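Local coordinates for toluene, o-xylene monooxygenase oxygenase subunit (PDB 2INC), which forms part of the oxygenase component of a bacterial monooxygenase that probably hydroxylates toluene and o-xylene, at residues D72-R77 and A254-R259. Residues are numbered along the deposited sequence; the frame is centred on the assembly and turned at random.
Sequences DQLVYR and AERHRR
Arg259 grips the carboxylate of Asp72 side-on, through two bonds that together make a bidentate salt bridge. Its NE donates to Asp72 OD1 at 2.9 Å, nearly straight at 167° and onto the syn lone pair. Beside it, Arg259 NH2 reaches Asp72 OD2 at 2.7 Å, also on the syn side, a little out of the carboxylate plane. The two flat groups are only 29° apart, so each oxygen faces its own nitrogen and the paired bonds resist rotation of either group. A bend at chi3 (-66°) folds the Arg259 guanidinium back beside its own helix, where Arg256 CA lies 3.6 Å off the guanidinium plane, near the border of one face. With a leucine in place of Asp72 the carboxylate is gone, and the Arg259 guanidinium would probably lose its charge partner and be free to turn.

Deeper in, the contact becomes apolar. The aliphatic part of Arg256 lies against the face of the carboxylate on the side toward which Arg259 NH2 is displaced, CG 3.9 Å from Asp72 OD2, and then meets Leu74, whose CD1 sits 3.8 Å from Arg256 CD. These two side chains cross at about a right angle. The NH1 of Arg256 forms salt bridges with Asp253 and with Asp154 of helix 142-172 rather than with Asp72. Leu74 also packs on Tyr150 of that helix. The side chain of Asp70 accepts bonds from the backbone N of both Asp72 and Leu74. The arrangement ties the loop entering helix 76-99, with Val75 at its N-cap, to the flank of helix 241-268: an outer ion pair over buried arginine-leucine packing, within the all-helical, ferritin-related fold of the methane/phenol/alkene hydroxylase family.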
ATOM      1  N   ASP B  72     -19.678 -13.640  -9.107  1.00 37.99           N
ATOM      2  CA  ASP B  72     -18.799 -12.478  -9.152  1.00 37.18           C
ATOM      3  C   ASP B  72     -17.552 -12.646  -8.246  1.00 36.82           C
ATOM      4  O   ASP B  72     -16.634 -11.869  -8.331  1.00 37.75           O
ATOM      5  CB  ASP B  72     -19.576 -11.197  -8.738  1.00 38.34           C
ATOM      6  CG  ASP B  72     -20.578 -10.726  -9.809  1.00 39.82           C
ATOM      7  OD1 ASP B  72     -21.605 -11.421 -10.034  1.00 42.62           O
ATOM      8  OD2 ASP B  72     -20.348  -9.660 -10.421  1.00 44.32           O
ATOM      9  N   GLN B  73     -17.534 -13.654  -7.375  1.00 36.57           N
ATOM     10  CA  GLN B  73     -16.371 -13.958  -6.520  1.00 36.46           C
ATOM     11  C   GLN B  73     -15.952 -12.806  -5.624  1.00 34.46           C
ATOM     12  O   GLN B  73     -14.783 -12.617  -5.341  1.00 34.71           O
ATOM     13  CB  GLN B  73     -15.171 -14.441  -7.354  1.00 36.97           C
ATOM     14  CG  GLN B  73     -15.522 -15.722  -8.094  1.00 42.44           C
ATOM     15  CD  GLN B  73     -14.369 -16.397  -8.806  1.00 51.84           C
ATOM     16  OE1 GLN B  73     -14.575 -16.993  -9.873  1.00 59.26           O
ATOM     17  NE2 GLN B  73     -13.159 -16.318  -8.251  1.00 54.06           N
ATOM     18  N   LEU B  74     -16.914 -12.042  -5.138  1.00 32.63           N
ATOM     19  CA  LEU B  74     -16.569 -10.847  -4.395  1.00 33.68           C
ATOM     20  C   LEU B  74     -15.967 -11.239  -3.068  1.00 32.15           C
ATOM     21  O   LEU B  74     -16.423 -12.186  -2.415  1.00 34.48           O
ATOM     22  CB  LEU B  74     -17.828 -10.027  -4.088  1.00 33.50           C
ATOM     23  CG  LEU B  74     -18.348  -9.137  -5.187  1.00 36.16           C
ATOM     24  CD1 LEU B  74     -19.639  -8.439  -4.589  1.00 40.61           C
ATOM     25  CD2 LEU B  74     -17.276  -8.110  -5.489  1.00 40.38           C
ATOM     26  N   VAL B  75     -14.957 -10.486  -2.677  1.00 32.56           N
ATOM     27  CA  VAL B  75     -14.454 -10.517  -1.331  1.00 31.87           C
ATOM     28  C   VAL B  75     -14.435  -9.073  -0.904  1.00 32.13           C
ATOM     29  O   VAL B  75     -14.609  -8.182  -1.720  1.00 33.19           O
ATOM     30  CB  VAL B  75     -13.041 -11.136  -1.184  1.00 30.50           C
ATOM     31  CG1 VAL B  75     -13.055 -12.618  -1.681  1.00 32.67           C
ATOM     32  CG2 VAL B  75     -11.951 -10.311  -1.904  1.00 29.30           C
ATOM     33  N   TYR B  76     -14.213  -8.866   0.372  1.00 31.87           N
ATOM     34  CA  TYR B  76     -14.239  -7.519   0.909  1.00 32.31           C
ATOM     35  C   TYR B  76     -13.291  -6.599   0.141  1.00 33.17           C
ATOM     36  O   TYR B  76     -13.653  -5.472  -0.204  1.00 34.23           O
ATOM     37  CB  TYR B  76     -13.808  -7.597   2.328  1.00 31.62           C
ATOM     38  CG  TYR B  76     -13.771  -6.257   3.046  1.00 31.33           C
ATOM     39  CD1 TYR B  76     -12.596  -5.472   3.039  1.00 28.35           C
ATOM     40  CD2 TYR B  76     -14.886  -5.821   3.745  1.00 31.01           C
ATOM     41  CE1 TYR B  76     -12.563  -4.221   3.700  1.00 30.18           C
ATOM     42  CE2 TYR B  76     -14.863  -4.624   4.466  1.00 30.26           C
ATOM     43  CZ  TYR B  76     -13.700  -3.837   4.441  1.00 29.95           C
ATOM     44  OH  TYR B  76     -13.765  -2.657   5.184  1.00 30.45           O
ATOM     45  N   ARG B  77     -12.086  -7.085  -0.167  1.00 32.94           N
ATOM     46  CA  ARG B  77     -11.091  -6.241  -0.804  1.00 32.71           C
ATOM     47  C   ARG B  77     -11.571  -5.802  -2.184  1.00 32.88           C
ATOM     48  O   ARG B  77     -11.389  -4.644  -2.573  1.00 33.48           O
ATOM     49  CB  ARG B  77      -9.759  -6.982  -0.885  1.00 34.23           C
ATOM     50  CG  ARG B  77      -8.637  -6.154  -1.439  1.00 34.65           C
ATOM     51  CD  ARG B  77      -7.400  -7.080  -1.590  1.00 36.51           C
ATOM     52  NE  ARG B  77      -7.602  -8.082  -2.641  1.00 37.43           N
ATOM     53  CZ  ARG B  77      -7.489  -7.848  -3.951  1.00 42.19           C
ATOM     54  NH1 ARG B  77      -7.147  -6.634  -4.414  1.00 41.69           N
ATOM     55  NH2 ARG B  77      -7.680  -8.838  -4.822  1.00 39.99           N
ATOM     56  N   ALA B 254     -28.035  -3.968  -8.583  1.00 33.14           N
ATOM     57  CA  ALA B 254     -29.178  -4.881  -8.640  1.00 32.20           C
ATOM     58  C   ALA B 254     -28.888  -6.068  -9.575  1.00 33.45           C
ATOM     59  O   ALA B 254     -29.255  -7.194  -9.276  1.00 30.07           O
ATOM     60  CB  ALA B 254     -30.419  -4.136  -9.095  1.00 32.90           C
ATOM     61  N   GLU B 255     -28.265  -5.790 -10.714  1.00 34.24           N
ATOM     62  CA  GLU B 255     -27.878  -6.869 -11.634  1.00 35.23           C
ATOM     63  C   GLU B 255     -26.931  -7.866 -10.966  1.00 34.03           C
ATOM     64  O   GLU B 255     -27.077  -9.049 -11.166  1.00 33.26           O
ATOM     65  CB  GLU B 255     -27.250  -6.279 -12.894  1.00 36.81           C
ATOM     66  CG  GLU B 255     -28.276  -5.648 -13.859  1.00 42.10           C
ATOM     67  CD  GLU B 255     -27.649  -4.467 -14.698  1.00 53.73           C
ATOM     68  OE1 GLU B 255     -26.400  -4.433 -14.938  1.00 57.41           O
ATOM     69  OE2 GLU B 255     -28.411  -3.567 -15.124  1.00 57.01           O
ATOM     70  N   ARG B 256     -25.988  -7.379 -10.165  1.00 32.90           N
ATOM     71  CA  ARG B 256     -25.117  -8.261  -9.366  1.00 33.92           C
ATOM     72  C   ARG B 256     -25.878  -9.182  -8.388  1.00 33.83           C
ATOM     73  O   ARG B 256     -25.611 -10.386  -8.299  1.00 34.25           O
ATOM     74  CB  ARG B 256     -24.075  -7.442  -8.605  1.00 33.77           C
ATOM     75  CG  ARG B 256     -23.012  -8.304  -7.958  1.00 35.38           C
ATOM     76  CD  ARG B 256     -21.791  -7.505  -7.521  1.00 34.31           C
ATOM     77  NE  ARG B 256     -22.144  -6.362  -6.644  1.00 34.89           N
ATOM     78  CZ  ARG B 256     -22.132  -5.115  -7.080  1.00 34.36           C
ATOM     79  NH1 ARG B 256     -22.453  -4.085  -6.301  1.00 31.96           N
ATOM     80  NH2 ARG B 256     -21.807  -4.891  -8.333  1.00 30.62           N
ATOM     81  N   HIS B 257     -26.814  -8.601  -7.626  1.00 32.49           N
ATOM     82  CA  HIS B 257     -27.636  -9.380  -6.739  1.00 31.45           C
ATOM     83  C   HIS B 257     -28.405 -10.465  -7.500  1.00 32.67           C
ATOM     84  O   HIS B 257     -28.533 -11.579  -7.012  1.00 32.44           O
ATOM     85  CB  HIS B 257     -28.623  -8.486  -5.999  1.00 30.84           C
ATOM     86  CG  HIS B 257     -27.968  -7.314  -5.325  1.00 29.64           C
ATOM     87  ND1 HIS B 257     -28.658  -6.157  -5.003  1.00 30.03           N
ATOM     88  CD2 HIS B 257     -26.673  -7.089  -4.980  1.00 29.49           C
ATOM     89  CE1 HIS B 257     -27.825  -5.295  -4.432  1.00 33.91           C
ATOM     90  NE2 HIS B 257     -26.611  -5.828  -4.418  1.00 30.36           N
ATOM     91  N   ARG B 258     -28.921 -10.127  -8.680  1.00 32.63           N
ATOM     92  CA  ARG B 258     -29.649 -11.135  -9.468  1.00 33.72           C
ATOM     93  C   ARG B 258     -28.700 -12.246  -9.928  1.00 34.34           C
ATOM     94  O   ARG B 258     -29.098 -13.409 -10.029  1.00 35.20           O
ATOM     95  CB  ARG B 258     -30.356 -10.488 -10.671  1.00 34.63           C
ATOM     96  CG  ARG B 258     -31.630  -9.726 -10.334  1.00 35.18           C
ATOM     97  CD  ARG B 258     -32.066  -8.882 -11.528  1.00 40.43           C
ATOM     98  NE  ARG B 258     -32.945  -7.789 -11.089  1.00 42.17           N
ATOM     99  CZ  ARG B 258     -33.577  -6.995 -11.935  1.00 43.69           C
ATOM    100  NH1 ARG B 258     -33.420  -7.191 -13.239  1.00 43.09           N
ATOM    101  NH2 ARG B 258     -34.346  -6.002 -11.478  1.00 46.04           N
ATOM    102  N   ARG B 259     -27.469 -11.890 -10.243  1.00 34.19           N
ATOM    103  CA  ARG B 259     -26.489 -12.905 -10.665  1.00 34.72           C
ATOM    104  C   ARG B 259     -26.221 -13.975  -9.593  1.00 34.51           C
ATOM    105  O   ARG B 259     -26.213 -15.168  -9.889  1.00 34.67           O
ATOM    106  CB  ARG B 259     -25.183 -12.268 -11.093  1.00 35.36           C
ATOM    107  CG  ARG B 259     -25.260 -11.564 -12.482  1.00 37.32           C
ATOM    108  CD  ARG B 259     -23.876 -11.343 -13.053  1.00 37.33           C
ATOM    109  NE  ARG B 259     -23.068 -10.401 -12.270  1.00 39.04           N
ATOM    110  CZ  ARG B 259     -23.111  -9.077 -12.409  1.00 35.69           C
ATOM    111  NH1 ARG B 259     -23.966  -8.526 -13.248  1.00 39.05           N
ATOM    112  NH2 ARG B 259     -22.324  -8.290 -11.684  1.00 37.65           N
TER